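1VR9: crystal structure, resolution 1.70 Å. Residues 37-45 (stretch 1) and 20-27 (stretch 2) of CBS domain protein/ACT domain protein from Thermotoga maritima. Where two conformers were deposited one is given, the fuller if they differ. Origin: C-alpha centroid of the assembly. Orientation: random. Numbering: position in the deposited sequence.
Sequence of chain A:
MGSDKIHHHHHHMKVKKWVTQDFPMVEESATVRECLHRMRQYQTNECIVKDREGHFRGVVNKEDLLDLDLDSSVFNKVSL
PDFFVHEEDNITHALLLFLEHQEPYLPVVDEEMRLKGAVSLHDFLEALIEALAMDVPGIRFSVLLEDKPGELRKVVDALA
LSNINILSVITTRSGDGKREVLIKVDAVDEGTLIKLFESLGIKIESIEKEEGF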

ATOM      1  N   HIS A  37       5.828  -9.492 -10.517  1.00 17.58           N
ATOM      2  CA  HIS A  37       7.248  -9.465 -10.216  1.00 19.49           C
ATOM      3  C   HIS A  37       7.522  -8.620  -8.955  1.00 19.96           C
ATOM      4  O   HIS A  37       8.253  -9.039  -8.057  1.00 18.92           O
ATOM      5  CB  HIS A  37       8.036  -8.966 -11.417  1.00 17.73           C
ATOM      6  CG  HIS A  37       9.486  -8.711 -11.120  1.00 18.47           C
ATOM      7  ND1 HIS A  37      10.398  -9.727 -10.933  1.00 20.15           N
ATOM      8  CD2 HIS A  37      10.170  -7.556 -10.945  1.00 19.32           C
ATOM      9  CE1 HIS A  37      11.584  -9.207 -10.658  1.00 21.10           C
ATOM     10  NE2 HIS A  37      11.475  -7.891 -10.681  1.00 20.90           N
ATOM     11  N   ARG A  38       6.948  -7.433  -8.888  1.00 21.53           N
ATOM     12  CA  ARG A  38       7.134  -6.567  -7.706  1.00 23.47           C
ATOM     13  C   ARG A  38       6.715  -7.278  -6.426  1.00 24.71           C
ATOM     14  O   ARG A  38       7.432  -7.225  -5.421  1.00 25.22           O
ATOM     15  CB  ARG A  38       6.349  -5.254  -7.828  1.00 25.39           C
ATOM     16  CG  ARG A  38       6.971  -4.294  -8.703  1.00 29.13           C
ATOM     17  CD  ARG A  38       8.135  -3.550  -8.028  1.00 32.93           C
ATOM     18  NE  ARG A  38       9.223  -3.399  -8.979  1.00 37.80           N
ATOM     19  CZ  ARG A  38      10.459  -3.884  -8.858  1.00 36.25           C
ATOM     20  NH1 ARG A  38      10.894  -4.591  -7.793  1.00 35.32           N
ATOM     21  NH2 ARG A  38      11.291  -3.642  -9.851  1.00 38.40           N
HETATM   22  N   MSE A  39       5.574  -7.964  -6.465  1.00 23.80           N
HETATM   23  CA  MSE A  39       5.069  -8.677  -5.283  1.00 26.20           C
HETATM   24  C   MSE A  39       6.040  -9.799  -4.936  1.00 24.79           C
HETATM   25  O   MSE A  39       6.294 -10.024  -3.766  1.00 25.63           O
HETATM   26  CB  MSE A  39       3.669  -9.258  -5.461  1.00 26.71           C
HETATM   27  CG  MSE A  39       2.727  -8.525  -6.311  0.50 28.38           C
HETATM   28 SE   MSE A  39       0.931  -9.325  -6.349  0.50 30.89          SE
HETATM   29  CE  MSE A  39       0.080  -7.859  -5.536  0.50 30.61           C
ATOM     30  N   ARG A  40       6.591 -10.504  -5.930  1.00 24.27           N
ATOM     31  CA  ARG A  40       7.606 -11.537  -5.632  1.00 24.20           C
ATOM     32  C   ARG A  40       8.853 -10.941  -4.970  1.00 23.56           C
ATOM     33  O   ARG A  40       9.461 -11.573  -4.091  1.00 22.85           O
ATOM     34  CB  ARG A  40       8.064 -12.287  -6.881  1.00 24.55           C
ATOM     35  CG  ARG A  40       7.124 -13.369  -7.392  1.00 24.47           C
ATOM     36  CD  ARG A  40       7.860 -14.274  -8.395  1.00 25.14           C
ATOM     37  NE  ARG A  40       8.389 -13.549  -9.547  1.00 25.99           N
ATOM     38  CZ  ARG A  40       7.664 -13.160 -10.599  1.00 27.43           C
ATOM     39  NH1 ARG A  40       6.364 -13.425 -10.674  1.00 26.66           N
ATOM     40  NH2 ARG A  40       8.252 -12.509 -11.587  1.00 29.75           N
ATOM     41  N   GLN A  41       9.234  -9.735  -5.365  1.00 23.84           N
ATOM     42  CA  GLN A  41      10.476  -9.133  -4.827  1.00 24.00           C
ATOM     43  C   GLN A  41      10.289  -8.794  -3.353  1.00 24.18           C
ATOM     44  O   GLN A  41      11.239  -8.817  -2.579  1.00 23.44           O
ATOM     45  CB  GLN A  41      10.885  -7.876  -5.648  1.00 24.49           C
ATOM     46  CG  GLN A  41      11.254  -8.211  -7.083  1.00 27.13           C
ATOM     47  CD  GLN A  41      12.477  -9.129  -7.196  1.00 29.73           C
ATOM     48  OE1 GLN A  41      13.588  -8.713  -6.929  1.00 33.25           O
ATOM     49  NE2 GLN A  41      12.266 -10.382  -7.604  1.00 35.76           N
ATOM     50  N   TYR A  42       9.046  -8.494  -2.968  1.00 25.12           N
ATOM     51  CA  TYR A  42       8.707  -8.176  -1.587  1.00 25.72           C
ATOM     52  C   TYR A  42       8.067  -9.352  -0.859  1.00 26.67           C
ATOM     53  O   TYR A  42       7.653  -9.208   0.296  1.00 27.80           O
ATOM     54  CB  TYR A  42       7.804  -6.939  -1.527  1.00 27.06           C
ATOM     55  CG  TYR A  42       8.579  -5.669  -1.708  1.00 25.93           C
ATOM     56  CD1 TYR A  42       9.174  -5.060  -0.614  1.00 29.09           C
ATOM     57  CD2 TYR A  42       8.773  -5.111  -2.965  1.00 27.10           C
ATOM     58  CE1 TYR A  42       9.925  -3.925  -0.754  1.00 29.42           C
ATOM     59  CE2 TYR A  42       9.537  -3.946  -3.126  1.00 27.99           C
ATOM     60  CZ  TYR A  42      10.089  -3.352  -1.994  1.00 27.40           C
ATOM     61  OH  TYR A  42      10.835  -2.201  -2.076  1.00 29.20           O
ATOM     62  N   GLN A  43       8.021 -10.509  -1.523  1.00 26.30           N
ATOM     63  CA  GLN A  43       7.502 -11.749  -0.962  1.00 26.86           C
ATOM     64  C   GLN A  43       6.139 -11.508  -0.331  1.00 26.26           C
ATOM     65  O   GLN A  43       5.902 -11.849   0.847  1.00 26.47           O
ATOM     66  CB  GLN A  43       8.484 -12.328   0.058  1.00 27.00           C
ATOM     67  CG  GLN A  43       9.897 -12.509  -0.503  1.00 27.91           C
ATOM     68  CD  GLN A  43      10.808 -13.294   0.394  1.00 30.21           C
ATOM     69  OE1 GLN A  43      11.800 -12.762   0.900  1.00 36.77           O
ATOM     70  NE2 GLN A  43      10.494 -14.576   0.600  1.00 32.97           N
ATOM     71  N   THR A  44       5.239 -10.924  -1.125  1.00 24.99           N
ATOM     72  CA  THR A  44       3.974 -10.443  -0.631  1.00 25.44           C
ATOM     73  C   THR A  44       2.838 -10.627  -1.681  1.00 25.38           C
ATOM     74  O   THR A  44       3.086 -11.147  -2.768  1.00 24.65           O
ATOM     75  CB  THR A  44       4.130  -8.991  -0.183  1.00 25.74           C
ATOM     76  OG1 THR A  44       2.964  -8.569   0.546  1.00 29.96           O
ATOM     77  CG2 THR A  44       4.351  -8.067  -1.404  1.00 25.26           C
ATOM     78  N   ASN A  45       1.607 -10.278  -1.310  1.00 24.46           N
ATOM     79  CA  ASN A  45       0.431 -10.460  -2.165  1.00 25.35           C
ATOM     80  C   ASN A  45      -0.371  -9.145  -2.333  1.00 25.08           C
ATOM     81  O   ASN A  45      -1.573  -9.182  -2.630  1.00 24.98           O
ATOM     82  CB  ASN A  45      -0.489 -11.540  -1.625  1.00 26.05           C
ATOM     83  CG  ASN A  45      -0.935 -11.274  -0.207  1.00 27.35           C
ATOM     84  OD1 ASN A  45      -0.566 -10.261   0.395  1.00 30.69           O
ATOM     85  ND2 ASN A  45      -1.724 -12.199   0.346  1.00 31.29           N
TER
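Stretch 2 (20-27) TQDFPMVE

A short extended segment lies against the last turn of a helix and the loop after it, in a small, mostly apolar contact centred on Tyr42 and Pro24 and fastened by one side-chain hydrogen bond. The two stretches together bury 323 Å², and no backbone-to-backbone hydrogen bond crosses between them, so side-chain packing carries the fit.

Stretch 2 is loop from Gln21 to Pro24 and becomes strand at Met25. The nearest pair of CA atoms is Pro24 CA and Arg38 CA, 5.8 Å apart. The segment runs antiparallel to the helix: Asp22 meets Tyr42, Pro24 lies between Tyr42 and Arg38, and Val26 reaches Arg38, so rising numbers in stretch 2 pair with falling numbers in stretch 1.

Tyr42, the first residue to leave helical phi/psi, points its CA-to-CB bond toward the segment and holds chi1 at m. One face of its ring receives Pro24, with CD 4.2 Å from the ring centroid and only 19° off the normal, a CH-pi contact; on the same face, Tyr42 CD2 lies 3.8 Å from Pro24 CB. The hydroxyl extends past the proline, and Tyr42 OH donates to Asp22 OD1 at 2.8 Å. Asp22 starts sideways, but its t rotamer brings the carboxylate nearer, while its own N is held by Thr20 OG1 at 3.0 Å.

Thr44 adds a methyl, its CG2 3.9 Å from Pro24 CG. Toward the strand, the aliphatic part of Arg38 takes over: CG packs 3.8 Å from Val26 CG1, and CD lies 3.8 Å from Met25 O. Phe23 and Met25 direct their CA-to-CB bonds away. The rule is economical: a proline against an aromatic face, a polar tip beyond it, and arginine methylenes along the strand.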

ATOM      1  N   THR A  20       7.900   3.919   5.500  1.00 26.60           N
ATOM      2  CA  THR A  20       8.988   3.315   4.736  1.00 26.76           C
ATOM      3  C   THR A  20       8.825   3.611   3.248  1.00 27.07           C
ATOM      4  O   THR A  20       7.691   3.804   2.765  1.00 26.14           O
ATOM      5  CB  THR A  20       9.063   1.775   4.949  1.00 27.28           C
ATOM      6  OG1 THR A  20      10.258   1.254   4.336  1.00 27.97           O
ATOM      7  CG2 THR A  20       7.827   1.023   4.409  1.00 25.00           C
ATOM      8  N   GLN A  21       9.949   3.627   2.531  1.00 26.69           N
ATOM      9  CA  GLN A  21       9.930   3.635   1.057  1.00 27.47           C
ATOM     10  C   GLN A  21      10.169   2.235   0.487  1.00 27.75           C
ATOM     11  O   GLN A  21      10.107   2.024  -0.729  1.00 28.35           O
ATOM     12  CB  GLN A  21      10.955   4.641   0.511  1.00 27.89           C
ATOM     13  CG  GLN A  21      10.778   6.050   1.045  1.00 28.93           C
ATOM     14  CD  GLN A  21       9.411   6.644   0.751  1.00 29.67           C
ATOM     15  OE1 GLN A  21       8.860   6.447  -0.319  1.00 32.97           O
ATOM     16  NE2 GLN A  21       8.875   7.386   1.700  1.00 30.54           N
ATOM     17  N   ASP A  22      10.396   1.270   1.375  1.00 27.68           N
ATOM     18  CA  ASP A  22      10.689  -0.109   0.997  1.00 28.32           C
ATOM     19  C   ASP A  22       9.363  -0.882   0.984  1.00 28.43           C
ATOM     20  O   ASP A  22       9.007  -1.590   1.937  1.00 29.98           O
ATOM     21  CB  ASP A  22      11.721  -0.688   1.994  1.00 28.42           C
ATOM     22  CG  ASP A  22      12.579  -1.819   1.403  1.00 30.94           C
ATOM     23  OD1 ASP A  22      12.358  -2.229   0.239  1.00 35.14           O
ATOM     24  OD2 ASP A  22      13.492  -2.291   2.120  1.00 29.62           O
ATOM     25  N   PHE A  23       8.613  -0.731  -0.111  1.00 27.24           N
ATOM     26  CA  PHE A  23       7.321  -1.394  -0.289  1.00 25.89           C
ATOM     27  C   PHE A  23       7.007  -1.595  -1.772  1.00 26.12           C
ATOM     28  O   PHE A  23       7.563  -0.867  -2.624  1.00 24.93           O
ATOM     29  CB  PHE A  23       6.216  -0.555   0.360  1.00 26.40           C
ATOM     30  CG  PHE A  23       5.957   0.752  -0.323  1.00 24.63           C
ATOM     31  CD1 PHE A  23       6.709   1.877  -0.008  1.00 27.51           C
ATOM     32  CD2 PHE A  23       4.929   0.889  -1.245  1.00 26.70           C
ATOM     33  CE1 PHE A  23       6.488   3.090  -0.630  1.00 26.42           C
ATOM     34  CE2 PHE A  23       4.699   2.116  -1.861  1.00 25.39           C
ATOM     35  CZ  PHE A  23       5.467   3.206  -1.554  1.00 26.47           C
ATOM     36  N   PRO A  24       6.113  -2.559  -2.089  1.00 25.46           N
ATOM     37  CA  PRO A  24       5.782  -2.847  -3.492  1.00 26.20           C
ATOM     38  C   PRO A  24       4.874  -1.775  -4.125  1.00 25.66           C
ATOM     39  O   PRO A  24       3.787  -1.509  -3.632  1.00 25.55           O
ATOM     40  CB  PRO A  24       5.072  -4.197  -3.416  1.00 26.46           C
ATOM     41  CG  PRO A  24       4.466  -4.221  -2.046  1.00 25.85           C
ATOM     42  CD  PRO A  24       5.391  -3.460  -1.152  1.00 25.63           C
HETATM   43  N   MSE A  25       5.293  -1.226  -5.258  1.00 27.91           N
HETATM   44  CA  MSE A  25       4.551  -0.136  -5.899  1.00 28.52           C
HETATM   45  C   MSE A  25       4.613  -0.294  -7.421  1.00 27.78           C
HETATM   46  O   MSE A  25       5.680  -0.591  -7.964  1.00 28.41           O
HETATM   47  CB  MSE A  25       5.168   1.205  -5.469  1.00 29.53           C
HETATM   48  CG  MSE A  25       4.463   2.467  -5.979  0.50 31.41           C
HETATM   49 SE   MSE A  25       4.656   2.847  -7.878  0.50 41.32          SE
HETATM   50  CE  MSE A  25       6.589   2.850  -8.046  0.50 40.11           C
ATOM     51  N   VAL A  26       3.481  -0.081  -8.102  1.00 27.22           N
ATOM     52  CA  VAL A  26       3.499   0.025  -9.565  1.00 26.63           C
ATOM     53  C   VAL A  26       2.645   1.195 -10.011  1.00 26.36           C
ATOM     54  O   VAL A  26       1.827   1.686  -9.243  1.00 24.42           O
ATOM     55  CB  VAL A  26       2.985  -1.252 -10.310  1.00 26.95           C
ATOM     56  CG1 VAL A  26       3.898  -2.433 -10.039  1.00 26.98           C
ATOM     57  CG2 VAL A  26       1.528  -1.549  -9.988  1.00 27.86           C
ATOM     58  N   GLU A  27       2.814   1.598 -11.263  1.00 26.49           N
ATOM     59  CA  GLU A  27       1.935   2.618 -11.863  1.00 26.76           C
ATOM     60  C   GLU A  27       0.668   1.963 -12.421  1.00 27.02           C
ATOM     61  O   GLU A  27       0.677   0.787 -12.758  1.00 26.87           O
ATOM     62  CB  GLU A  27       2.686   3.368 -12.977  1.00 27.24           C
ATOM     63  CG  GLU A  27       1.974   4.599 -13.565  1.00 29.05           C
ATOM     64  CD  GLU A  27       1.144   4.289 -14.808  1.00 32.32           C
ATOM     65  OE1 GLU A  27       1.376   3.234 -15.452  1.00 36.14           O
ATOM     66  OE2 GLU A  27       0.256   5.096 -15.143  1.00 34.86           O
TER